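Local coordinates for peroxisomal fatty acid beta-oxidation multifunctional protein MFP2 (Arabidopsis thaliana, PDB 2WTB), which carries out hydration and NAD-dependent dehydrogenation steps of peroxisomal fatty acid beta-oxidation during seed germination, combining enoyl-CoA hydratase and 3-hydroxyacyl-CoA dehydrogenase activities in one chain, at residues 38-43 with 95-100; 138-143 with 245-250; 150-155 with 265-270; 160-165 with 175-180. One frame throughout, in Å; residues are numbered along the deposited sequence.

Contact 1 (38-43 with 95-100); sequences NLKSNY and TDLLEA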
loop_
_atom_site.group_PDB
_atom_site.type_symbol
_atom_site.label_atom_id
_atom_site.label_comp_id
_atom_site.label_asym_id
_atom_site.label_seq_id
_atom_site.Cartn_x
_atom_site.Cartn_y
_atom_site.Cartn_z
ATOM N N ASN A 38 -26.956 8.311 -17.206
ATOM C CA ASN A 38 -27.878 7.292 -17.681
ATOM C C ASN A 38 -28.864 6.947 -16.575
ATOM O O ASN A 38 -30.038 6.679 -16.830
ATOM C CB ASN A 38 -27.124 6.038 -18.122
ATOM C CG ASN A 38 -26.356 6.243 -19.410
ATOM O OD1 ASN A 38 -26.373 7.326 -19.992
ATOM N ND2 ASN A 38 -25.674 5.197 -19.864
ATOM N N LEU A 39 -28.371 6.960 -15.342
ATOM C CA LEU A 39 -29.192 6.688 -14.172
ATOM C C LEU A 39 -30.230 7.791 -14.000
ATOM O O LEU A 39 -31.414 7.521 -13.785
ATOM C CB LEU A 39 -28.309 6.591 -12.929
ATOM C CG LEU A 39 -28.970 6.125 -11.636
ATOM C CD1 LEU A 39 -29.576 4.746 -11.822
ATOM C CD2 LEU A 39 -27.956 6.114 -10.509
ATOM N N LYS A 40 -29.772 9.035 -14.097
ATOM C CA LYS A 40 -30.650 10.195 -14.027
ATOM C C LYS A 40 -31.793 10.060 -15.024
ATOM O O LYS A 40 -32.957 10.249 -14.676
ATOM C CB LYS A 40 -29.858 11.478 -14.294
ATOM C CG LYS A 40 -30.701 12.744 -14.367
ATOM C CD LYS A 40 -29.819 13.968 -14.584
ATOM C CE LYS A 40 -30.627 15.258 -14.619
ATOM N NZ LYS A 40 -31.251 15.505 -15.949
ATOM N N SER A 41 -31.455 9.727 -16.267
ATOM C CA SER A 41 -32.460 9.543 -17.307
ATOM C C SER A 41 -33.403 8.406 -16.940
ATOM O O SER A 41 -34.622 8.534 -17.061
ATOM C CB SER A 41 -31.797 9.264 -18.657
ATOM O OG SER A 41 -31.022 10.373 -19.080
ATOM N N ASN A 42 -32.828 7.293 -16.494
ATOM C CA ASN A 42 -33.617 6.159 -16.034
ATOM C C ASN A 42 -34.719 6.614 -15.094
ATOM O O ASN A 42 -35.894 6.297 -15.294
ATOM C CB ASN A 42 -32.728 5.139 -15.318
ATOM C CG ASN A 42 -31.890 4.317 -16.273
ATOM O OD1 ASN A 42 -32.254 4.126 -17.433
ATOM N ND2 ASN A 42 -30.761 3.817 -15.785
ATOM N N TYR A 43 -34.332 7.371 -14.071
ATOM C CA TYR A 43 -35.267 7.802 -13.039
ATOM C C TYR A 43 -36.325 8.766 -13.561
ATOM O O TYR A 43 -37.504 8.646 -13.226
ATOM C CB TYR A 43 -34.521 8.394 -11.837
ATOM C CG TYR A 43 -34.206 7.361 -10.777
ATOM C CD1 TYR A 43 -35.099 7.106 -9.743
ATOM C CD2 TYR A 43 -33.031 6.622 -10.822
ATOM C CE1 TYR A 43 -34.827 6.154 -8.776
ATOM C CE2 TYR A 43 -32.750 5.669 -9.859
ATOM C CZ TYR A 43 -33.652 5.440 -8.838
ATOM O OH TYR A 43 -33.381 4.493 -7.878
ATOM N N THR A 95 -30.071 12.819 -3.892
ATOM C CA THR A 95 -30.919 13.203 -2.765
ATOM C C THR A 95 -32.328 13.619 -3.177
ATOM O O THR A 95 -33.314 13.133 -2.622
ATOM C CB THR A 95 -30.275 14.337 -1.950
ATOM O OG1 THR A 95 -29.033 13.880 -1.402
ATOM C CG2 THR A 95 -31.193 14.773 -0.819
ATOM N N ASP A 96 -32.419 14.517 -4.149
ATOM C CA ASP A 96 -33.706 15.059 -4.567
ATOM C C ASP A 96 -34.431 14.153 -5.558
ATOM O O ASP A 96 -35.561 13.736 -5.313
ATOM C CB ASP A 96 -33.526 16.459 -5.160
ATOM C CG ASP A 96 -33.127 17.484 -4.115
ATOM O OD1 ASP A 96 -33.294 17.199 -2.909
ATOM O OD2 ASP A 96 -32.651 18.575 -4.498
ATOM N N LEU A 97 -33.775 13.852 -6.673
ATOM C CA LEU A 97 -34.388 13.048 -7.723
ATOM C C LEU A 97 -34.705 11.637 -7.243
ATOM O O LEU A 97 -35.830 11.158 -7.391
ATOM C CB LEU A 97 -33.479 12.989 -8.953
ATOM C CG LEU A 97 -33.964 12.136 -10.128
ATOM C CD1 LEU A 97 -35.307 12.634 -10.638
ATOM C CD2 LEU A 97 -32.937 12.134 -11.248
ATOM N N LEU A 98 -33.710 10.979 -6.659
ATOM C CA LEU A 98 -33.831 9.572 -6.299
ATOM C C LEU A 98 -34.485 9.356 -4.935
ATOM O O LEU A 98 -35.570 8.786 -4.842
ATOM C CB LEU A 98 -32.457 8.891 -6.352
ATOM C CG LEU A 98 -32.406 7.363 -6.233
ATOM C CD1 LEU A 98 -31.134 6.811 -6.868
ATOM C CD2 LEU A 98 -32.523 6.911 -4.784
ATOM N N GLU A 99 -33.819 9.812 -3.880
ATOM C CA GLU A 99 -34.268 9.526 -2.524
ATOM C C GLU A 99 -35.600 10.192 -2.182
ATOM O O GLU A 99 -36.409 9.628 -1.447
ATOM C CB GLU A 99 -33.200 9.933 -1.510
ATOM C CG GLU A 99 -33.486 9.468 -0.089
ATOM C CD GLU A 99 -32.466 9.995 0.901
ATOM O OE1 GLU A 99 -32.207 11.220 0.894
ATOM O OE2 GLU A 99 -31.923 9.185 1.683
ATOM N N ALA A 100 -35.821 11.391 -2.716
ATOM C CA ALA A 100 -37.032 12.150 -2.421
ATOM C C ALA A 100 -38.121 11.944 -3.471
ATOM O O ALA A 100 -39.039 12.756 -3.590
ATOM C CB ALA A 100 -36.707 13.635 -2.275
#
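Tyr43 of helix 33-46 meets Leu98 of helix 88-99, and the two side chains touch mainly at the phenol end of the ring. Leu98 CB lies over one ring face, while its branch point and one methyl ride out along the phenol: CG is 3.5 Å from Tyr43 CZ, and CD1 is 3.4 Å from Tyr43 OH. The leucine gets there because CG is swung anti to its backbone N (chi1 -170°), which sends the branched end across the gap although the residue starts out off to one side. Tyr43 has its own adjustment: chi1 of -92° is turned well past the usual staggered position, and the ring edge takes Leu39 O of the preceding turn in its plane. The hydroxyl is not left to the leucine, since Tyr43 OH hydrogen-bonds to Ser105 OG on strand 105-109, which fixes the ring's far end.

Leu97 makes the second contact, at longer range but over as much surface. Its CD2 methyl sits between two residues of the other helix, 4.1 Å from Tyr43 CB and 3.9 Å from Lys40 CG, crossing the lysine chain nearly at a right angle. Only the aliphatic part of Lys40 is used here; its ammonium group goes to Glu44, one turn further on, in a salt bridge. The axes of the two short segments stay 10.4 Å apart and cross at 57°. Tyr43 also rests on Ile55 and Ile57, and Leu98 on Ile57, so these are two helices packed side by side against the parallel strands of a crotonase-type alpha/beta core.

Contact 2 (138-143 with 245-250); sequences PELQLG and MKHPLM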
loop_
_atom_site.group_PDB
_atom_site.type_symbol
_atom_site.label_atom_id
_atom_site.label_comp_id
_atom_site.label_asym_id
_atom_site.label_seq_id
_atom_site.Cartn_x
_atom_site.Cartn_y
_atom_site.Cartn_z
ATOM N N PRO A 138 -13.836 3.891 1.444
ATOM C CA PRO A 138 -12.368 3.893 1.392
ATOM C C PRO A 138 -11.778 5.236 0.962
ATOM O O PRO A 138 -10.556 5.382 0.955
ATOM C CB PRO A 138 -12.054 2.836 0.321
ATOM C CG PRO A 138 -13.381 2.192 -0.035
ATOM C CD PRO A 138 -14.418 3.211 0.278
ATOM N N GLU A 139 -12.633 6.194 0.613
ATOM C CA GLU A 139 -12.190 7.479 0.071
ATOM C C GLU A 139 -10.972 8.084 0.772
ATOM O O GLU A 139 -10.066 8.599 0.118
ATOM C CB GLU A 139 -13.337 8.494 0.066
ATOM C CG GLU A 139 -14.297 8.360 -1.106
ATOM C CD GLU A 139 -15.435 7.395 -0.832
ATOM O OE1 GLU A 139 -15.332 6.603 0.129
ATOM O OE2 GLU A 139 -16.436 7.433 -1.579
ATOM N N LEU A 140 -10.951 8.025 2.098
ATOM C CA LEU A 140 -9.885 8.675 2.857
ATOM C C LEU A 140 -8.484 8.159 2.529
ATOM O O LEU A 140 -7.501 8.880 2.693
ATOM C CB LEU A 140 -10.147 8.591 4.365
ATOM C CG LEU A 140 -10.880 9.782 4.986
ATOM C CD1 LEU A 140 -12.297 9.900 4.445
ATOM C CD2 LEU A 140 -10.890 9.666 6.500
ATOM N N GLN A 141 -8.390 6.915 2.067
ATOM C CA GLN A 141 -7.089 6.343 1.726
ATOM C C GLN A 141 -6.456 7.048 0.532
ATOM O O GLN A 141 -5.237 7.033 0.369
ATOM C CB GLN A 141 -7.193 4.839 1.468
ATOM C CG GLN A 141 -7.168 3.999 2.734
ATOM C CD GLN A 141 -7.163 2.506 2.454
ATOM O OE1 GLN A 141 -7.557 2.061 1.376
ATOM N NE2 GLN A 141 -6.719 1.726 3.433
ATOM N N LEU A 142 -7.288 7.670 -0.297
ATOM C CA LEU A 142 -6.796 8.402 -1.457
ATOM C C LEU A 142 -6.649 9.886 -1.141
ATOM O O LEU A 142 -6.283 10.684 -2.003
ATOM C CB LEU A 142 -7.727 8.208 -2.656
ATOM C CG LEU A 142 -7.956 6.766 -3.110
ATOM C CD1 LEU A 142 -8.793 6.726 -4.379
ATOM C CD2 LEU A 142 -6.629 6.057 -3.316
ATOM N N GLY A 143 -6.934 10.248 0.105
ATOM C CA GLY A 143 -6.846 11.632 0.528
ATOM C C GLY A 143 -8.062 12.427 0.101
ATOM O O GLY A 143 -8.046 13.657 0.099
ATOM N N MET A 245 -1.738 15.154 7.504
ATOM C CA MET A 245 -2.826 15.269 6.537
ATOM C C MET A 245 -4.035 16.003 7.109
ATOM O O MET A 245 -4.332 15.900 8.299
ATOM C CB MET A 245 -3.230 13.884 6.025
ATOM C CG MET A 245 -2.125 13.171 5.262
ATOM S SD MET A 245 -2.499 11.447 4.895
ATOM C CE MET A 245 -2.370 10.703 6.518
ATOM N N LYS A 246 -4.731 16.741 6.250
ATOM C CA LYS A 246 -5.844 17.578 6.682
ATOM C C LYS A 246 -7.207 17.004 6.307
ATOM O O LYS A 246 -8.197 17.235 7.002
ATOM C CB LYS A 246 -5.703 18.985 6.099
ATOM C CG LYS A 246 -4.510 19.763 6.629
ATOM C CD LYS A 246 -4.430 21.145 5.998
ATOM C CE LYS A 246 -3.170 21.879 6.433
ATOM N NZ LYS A 246 -3.054 23.215 5.786
ATOM N N HIS A 247 -7.254 16.255 5.209
ATOM C CA HIS A 247 -8.527 15.767 4.678
ATOM C C HIS A 247 -9.423 15.045 5.695
ATOM O O HIS A 247 -10.642 15.199 5.649
ATOM C CB HIS A 247 -8.321 14.922 3.411
ATOM C CG HIS A 247 -7.346 13.799 3.576
ATOM N ND1 HIS A 247 -7.742 12.487 3.718
ATOM C CD2 HIS A 247 -5.993 13.792 3.617
ATOM C CE1 HIS A 247 -6.674 11.719 3.844
ATOM N NE2 HIS A 247 -5.601 12.487 3.786
ATOM N N PRO A 248 -8.834 14.259 6.613
ATOM C CA PRO A 248 -9.686 13.610 7.617
ATOM C C PRO A 248 -10.459 14.624 8.458
ATOM O O PRO A 248 -11.661 14.461 8.667
ATOM C CB PRO A 248 -8.683 12.852 8.490
ATOM C CG PRO A 248 -7.517 12.612 7.598
ATOM C CD PRO A 248 -7.430 13.827 6.726
ATOM N N LEU A 249 -9.775 15.660 8.930
ATOM C CA LEU A 249 -10.425 16.698 9.720
ATOM C C LEU A 249 -11.449 17.441 8.876
ATOM O O LEU A 249 -12.518 17.811 9.362
ATOM C CB LEU A 249 -9.391 17.680 10.270
ATOM C CG LEU A 249 -8.215 17.056 11.019
ATOM C CD1 LEU A 249 -7.181 18.117 11.353
ATOM C CD2 LEU A 249 -8.692 16.340 12.275
ATOM N N MET A 250 -11.114 17.660 7.608
ATOM C CA MET A 250 -12.026 18.313 6.680
ATOM C C MET A 250 -13.271 17.462 6.470
ATOM O O MET A 250 -14.357 17.982 6.212
ATOM C CB MET A 250 -11.337 18.569 5.339
ATOM C CG MET A 250 -10.134 19.496 5.418
ATOM S SD MET A 250 -9.327 19.720 3.819
ATOM C CE MET A 250 -8.066 20.921 4.241
#
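Leu140 O accepts a backbone hydrogen bond of 3.0 Å from Gly143 N, closing the short 3-10 turn, and is also approached from the neighbouring helix by a carbon, His247 CE1, at 3.2 Å, the oxygen lying oblique to the imidazole ring. That carbon is the leading corner of a ring packed on both sides. Gly143 CA lies over the centre of one face in a CH-pi contact, 3.4 Å from the centroid of the His247 ring and 15° off its normal. Over the centre of the opposite face stands Pro248 CD, 3.1 Å above the plane, contributed by the very next residue. The imidazole is therefore sandwiched between a bare backbone carbon and a proline ring.

The torsion that brings it there is chi1 of 53°, which places CG between the backbone N and the carbonyl carbon, the crowded position, with the ring directed at the 3-10 turn. In that pose His247 NE2 points back to Met245 SD in a weak hydrogen bond of 3.5 Å. Beside the ring, Leu140 CD2 packs loosely on Pro248 CB at 4.4 Å, and Leu286 of helix 281-294 and Val277 of helix 263-277 also touch His247.

Glu139, the predicted proton acceptor, precedes Leu140 on this turn and does not touch the other segment. The contact thus packs the start of helix 247-260 behind the loop carrying a predicted catalytic glutamate of the crotonase-type hydratase site.

Contact 3 (150-155 with 265-270); sequences GTQRLP and AGLEKE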
loop_
_atom_site.group_PDB
_atom_site.type_symbol
_atom_site.label_atom_id
_atom_site.label_comp_id
_atom_site.label_asym_id
_atom_site.label_seq_id
_atom_site.Cartn_x
_atom_site.Cartn_y
_atom_site.Cartn_z
ATOM N N GLY A 150 -22.318 10.290 1.753
ATOM C CA GLY A 150 -21.844 9.321 2.724
ATOM C C GLY A 150 -21.537 9.915 4.086
ATOM O O GLY A 150 -21.754 9.271 5.112
ATOM N N THR A 151 -21.027 11.143 4.101
ATOM C CA THR A 151 -20.763 11.836 5.357
ATOM C C THR A 151 -22.052 12.072 6.143
ATOM O O THR A 151 -22.009 12.411 7.324
ATOM C CB THR A 151 -20.062 13.190 5.129
ATOM O OG1 THR A 151 -20.739 13.915 4.096
ATOM C CG2 THR A 151 -18.610 12.978 4.725
ATOM N N GLN A 152 -23.192 11.888 5.484
ATOM C CA GLN A 152 -24.491 12.125 6.112
ATOM C C GLN A 152 -25.244 10.831 6.419
ATOM O O GLN A 152 -25.676 10.605 7.550
ATOM C CB GLN A 152 -25.361 13.018 5.223
ATOM C CG GLN A 152 -24.753 14.373 4.928
ATOM C CD GLN A 152 -24.395 15.126 6.190
ATOM O OE1 GLN A 152 -25.152 15.127 7.165
ATOM N NE2 GLN A 152 -23.233 15.766 6.185
ATOM N N ARG A 153 -25.394 9.983 5.406
ATOM C CA ARG A 153 -26.239 8.800 5.528
ATOM C C ARG A 153 -25.621 7.673 6.353
ATOM O O ARG A 153 -26.335 6.938 7.034
ATOM C CB ARG A 153 -26.664 8.306 4.144
ATOM C CG ARG A 153 -27.504 9.320 3.390
ATOM C CD ARG A 153 -28.083 8.762 2.100
ATOM N NE ARG A 153 -29.013 9.713 1.496
ATOM C CZ ARG A 153 -28.655 10.693 0.671
ATOM N NH1 ARG A 153 -27.380 10.852 0.334
ATOM N NH2 ARG A 153 -29.574 11.514 0.180
ATOM N N LEU A 154 -24.299 7.539 6.305
ATOM C CA LEU A 154 -23.628 6.475 7.052
ATOM C C LEU A 154 -23.855 6.580 8.563
ATOM O O LEU A 154 -24.315 5.624 9.187
ATOM C CB LEU A 154 -22.131 6.418 6.723
ATOM C CG LEU A 154 -21.332 5.302 7.406
ATOM C CD1 LEU A 154 -22.000 3.951 7.209
ATOM C CD2 LEU A 154 -19.901 5.268 6.898
ATOM N N PRO A 155 -23.535 7.740 9.160
ATOM C CA PRO A 155 -23.779 7.892 10.599
ATOM C C PRO A 155 -25.251 7.708 10.961
ATOM O O PRO A 155 -25.555 7.224 12.049
ATOM C CB PRO A 155 -23.339 9.333 10.880
ATOM C CG PRO A 155 -22.371 9.650 9.791
ATOM C CD PRO A 155 -22.887 8.932 8.584
ATOM N N ALA A 265 -27.780 21.060 5.053
ATOM C CA ALA A 265 -26.592 21.873 5.270
ATOM C C ALA A 265 -25.356 20.988 5.178
ATOM O O ALA A 265 -24.343 21.372 4.593
ATOM C CB ALA A 265 -26.654 22.563 6.627
ATOM N N GLY A 266 -25.453 19.794 5.754
ATOM C CA GLY A 266 -24.355 18.848 5.736
ATOM C C GLY A 266 -23.915 18.493 4.331
ATOM O O GLY A 266 -22.721 18.413 4.049
ATOM N N LEU A 267 -24.884 18.279 3.444
ATOM C CA LEU A 267 -24.585 17.920 2.063
ATOM C C LEU A 267 -23.732 18.986 1.387
ATOM O O LEU A 267 -22.629 18.709 0.921
ATOM C CB LEU A 267 -25.874 17.688 1.269
ATOM C CG LEU A 267 -26.677 16.440 1.644
ATOM C CD1 LEU A 267 -27.924 16.316 0.782
ATOM C CD2 LEU A 267 -25.818 15.195 1.517
ATOM N N GLU A 268 -24.248 20.209 1.343
ATOM C CA GLU A 268 -23.537 21.313 0.713
ATOM C C GLU A 268 -22.150 21.515 1.323
ATOM O O GLU A 268 -21.219 21.941 0.637
ATOM C CB GLU A 268 -24.369 22.594 0.797
ATOM C CG GLU A 268 -25.674 22.505 0.022
ATOM C CD GLU A 268 -26.627 23.643 0.331
ATOM O OE1 GLU A 268 -26.283 24.503 1.172
ATOM O OE2 GLU A 268 -27.724 23.671 -0.266
ATOM N N LYS A 269 -22.016 21.194 2.607
ATOM C CA LYS A 269 -20.730 21.291 3.288
ATOM C C LYS A 269 -19.762 20.245 2.753
ATOM O O LYS A 269 -18.575 20.518 2.574
ATOM C CB LYS A 269 -20.905 21.118 4.796
ATOM C CG LYS A 269 -19.844 21.824 5.630
ATOM C CD LYS A 269 -18.509 21.106 5.585
ATOM C CE LYS A 269 -17.432 21.888 6.328
ATOM N NZ LYS A 269 -17.063 23.154 5.634
ATOM N N GLU A 270 -20.279 19.043 2.509
ATOM C CA GLU A 270 -19.487 17.957 1.945
ATOM C C GLU A 270 -19.107 18.269 0.502
ATOM O O GLU A 270 -17.968 18.051 0.088
#
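Gln152 lays its carboxamide against the backbone of Gly266, and this is where the two helices come tightest: Gln152 NE2 is 3.3 Å from Gly266 CA. A side chain at position 266 would point into the amide and collide with it, so the close approach depends on the glycine. Gln152 curls to do this, bent at chi2 (-55°), and its amide nitrogen goes on to hydrogen-bond with Ala254 O of helix 247-260. At the bend, Gln152 CG takes the CD2 methyl of Leu267 at 3.7 Å, the two chains passing at a slant.

Around this patch the fit relaxes: Lys269 turns away to helix 247-260, and Glu268 faces solvent. With an alanine in place of Gln152, Ala254 O would probably lose its amide donor and Gly266 would be left facing a gap.

Gly150 N hydrogen-bonds Glu119, the predicted nucleophile of the hydratase site. Helix 150-158 is wedged between several others: Arg153 salt-bridges to Glu99 of helix 88-99, Leu154 and Pro155 pack on helix 160-169, and Thr151 meets Cys251 of helix 247-260, while Leu267 of helix 263-277 also rests on Ile91.

Contact 4 (160-165 with 175-180); sequences LTKALE and AEEGHS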
loop_
_atom_site.group_PDB
_atom_site.type_symbol
_atom_site.label_atom_id
_atom_site.label_comp_id
_atom_site.label_asym_id
_atom_site.label_seq_id
_atom_site.Cartn_x
_atom_site.Cartn_y
_atom_site.Cartn_z
ATOM N N LEU A 160 -22.957 7.032 14.765
ATOM C CA LEU A 160 -21.814 7.927 14.617
ATOM C C LEU A 160 -20.494 7.230 14.933
ATOM O O LEU A 160 -19.495 7.433 14.245
ATOM C CB LEU A 160 -21.977 9.157 15.511
ATOM C CG LEU A 160 -20.896 10.225 15.334
ATOM C CD1 LEU A 160 -20.841 10.685 13.884
ATOM C CD2 LEU A 160 -21.123 11.402 16.274
ATOM N N THR A 161 -20.494 6.410 15.979
ATOM C CA THR A 161 -19.283 5.723 16.416
ATOM C C THR A 161 -18.744 4.780 15.343
ATOM O O THR A 161 -17.542 4.760 15.065
ATOM C CB THR A 161 -19.524 4.934 17.716
ATOM O OG1 THR A 161 -19.986 5.826 18.739
ATOM C CG2 THR A 161 -18.242 4.262 18.177
ATOM N N LYS A 162 -19.636 3.998 14.742
ATOM C CA LYS A 162 -19.237 3.054 13.706
ATOM C C LYS A 162 -18.892 3.776 12.412
ATOM O O LYS A 162 -17.898 3.458 11.759
ATOM C CB LYS A 162 -20.342 2.031 13.449
ATOM C CG LYS A 162 -19.914 0.897 12.541
ATOM C CD LYS A 162 -18.663 0.227 13.080
ATOM C CE LYS A 162 -18.286 -0.997 12.262
ATOM N NZ LYS A 162 -17.045 -1.644 12.785
ATOM N N ALA A 163 -19.722 4.747 12.044
ATOM C CA ALA A 163 -19.488 5.532 10.840
ATOM C C ALA A 163 -18.103 6.163 10.889
ATOM O O ALA A 163 -17.359 6.130 9.908
ATOM C CB ALA A 163 -20.555 6.603 10.690
ATOM N N LEU A 164 -17.766 6.730 12.043
ATOM C CA LEU A 164 -16.471 7.363 12.238
ATOM C C LEU A 164 -15.345 6.356 12.071
ATOM O O LEU A 164 -14.307 6.668 11.491
ATOM C CB LEU A 164 -16.386 8.027 13.616
ATOM C CG LEU A 164 -17.063 9.392 13.736
ATOM C CD1 LEU A 164 -16.744 10.028 15.076
ATOM C CD2 LEU A 164 -16.624 10.297 12.601
ATOM N N GLU A 165 -15.551 5.149 12.587
ATOM C CA GLU A 165 -14.547 4.104 12.460
ATOM C C GLU A 165 -14.347 3.748 10.994
ATOM O O GLU A 165 -13.226 3.761 10.493
ATOM C CB GLU A 165 -14.949 2.858 13.248
ATOM C CG GLU A 165 -13.964 1.708 13.110
ATOM C CD GLU A 165 -14.550 0.381 13.550
ATOM O OE1 GLU A 165 -15.608 0.389 14.215
ATOM O OE2 GLU A 165 -13.956 -0.670 13.228
ATOM N N ALA A 175 -21.414 -7.948 4.663
ATOM C CA ALA A 175 -22.859 -7.755 4.650
ATOM C C ALA A 175 -23.500 -8.171 5.971
ATOM O O ALA A 175 -24.376 -7.475 6.487
ATOM C CB ALA A 175 -23.488 -8.511 3.487
ATOM N N GLU A 176 -23.059 -9.304 6.510
ATOM C CA GLU A 176 -23.596 -9.821 7.766
ATOM C C GLU A 176 -23.532 -8.778 8.876
ATOM O O GLU A 176 -24.553 -8.424 9.467
ATOM C CB GLU A 176 -22.859 -11.093 8.196
ATOM C CG GLU A 176 -23.290 -12.355 7.458
ATOM C CD GLU A 176 -22.639 -12.500 6.095
ATOM O OE1 GLU A 176 -21.596 -11.854 5.855
ATOM O OE2 GLU A 176 -23.167 -13.268 5.264
ATOM N N GLU A 177 -22.329 -8.289 9.159
ATOM C CA GLU A 177 -22.157 -7.259 10.175
ATOM C C GLU A 177 -22.949 -6.013 9.801
ATOM O O GLU A 177 -23.512 -5.342 10.665
ATOM C CB GLU A 177 -20.678 -6.915 10.363
ATOM C CG GLU A 177 -20.424 -5.863 11.431
ATOM C CD GLU A 177 -18.948 -5.618 11.681
ATOM O OE1 GLU A 177 -18.115 -6.379 11.144
ATOM O OE2 GLU A 177 -18.622 -4.663 12.416
ATOM N N GLY A 178 -22.990 -5.711 8.507
ATOM C CA GLY A 178 -23.747 -4.573 8.015
ATOM C C GLY A 178 -25.227 -4.713 8.312
ATOM O O GLY A 178 -25.911 -3.729 8.592
ATOM N N HIS A 179 -25.721 -5.945 8.252
ATOM C CA HIS A 179 -27.122 -6.230 8.527
ATOM C C HIS A 179 -27.476 -5.919 9.978
ATOM O O HIS A 179 -28.511 -5.312 10.259
ATOM C CB HIS A 179 -27.432 -7.693 8.206
ATOM C CG HIS A 179 -28.844 -8.095 8.502
ATOM N ND1 HIS A 179 -29.929 -7.497 7.902
ATOM C CD2 HIS A 179 -29.344 -9.049 9.322
ATOM C CE1 HIS A 179 -31.042 -8.059 8.347
ATOM N NE2 HIS A 179 -30.713 -9.003 9.208
ATOM N N SER A 180 -26.611 -6.331 10.899
ATOM C CA SER A 180 -26.854 -6.121 12.321
ATOM C C SER A 180 -26.691 -4.656 12.724
ATOM O O SER A 180 -27.159 -4.247 13.783
ATOM C CB SER A 180 -25.935 -7.010 13.164
ATOM O OG SER A 180 -24.572 -6.795 12.843
#
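Two carboxylates, those of Glu177 and Glu165, share the ammonium group of Lys162, and the three residues form a salt-bridge network on the surface of the crotonase-type domain, bridging helices 160-169 and 175-181. Lys162 NZ approaches Glu165 OE1 from above the carboxylate plane, 46° out of it, at 2.9 Å. Glu177 offers one corner, OE2, to the same nitrogen at 3.4 Å, a salt bridge whose hydrogen bond is weak; Lys162 CE follows at 3.7 Å from Glu177 OE2.

Lys162 manages both by a single bend at chi2 (54°), beyond which its chain runs straight out to NZ. Glu177 instead reaches over fully extended, and the two chains cross at about a right angle. The carboxylates keep apart, Glu165 OE1 and Glu177 OE2 being 6.2 Å from each other, and the lysine's positive charge between them would be expected to ease their mutual repulsion.

A methionine in place of Lys162 is likely to leave both glutamates without their shared counter-charge and to free the Glu177 arm to swing. Backbone does little here, for even the closest CA pair, Lys162 and Gly178, is 10.5 Å apart, so between these two segments the contact is made by the two long side chains. At the foot of Glu177, one turn along its helix, Ser180 OG folds back to donate a hydrogen bond of 2.8 Å to Glu177 O, tilted 31° from the carbonyl plane.

How the contacts relate
Contacts 2 and 3 are buried, contact 1 is partly so, and contact 4 lies at the surface. The chemistry follows: methyls on a phenol in contact 1, a ring sandwiched by backbone and proline in contact 2, an amide on a glycine in contact 3, and charges alone in contact 4. Contacts 1 and 3 meet directly, Thr95 OG1 packing 3.5 Å from Leu267 CD1, and contacts 3 and 4 abut through the consecutive helices 150-158 and 160-169. Contacts 2 and 3 use the consecutive helices 247-260 and 263-277 without touching, their centres about 15 Å apart; contact 4 is nested within the chain loops that both of them close.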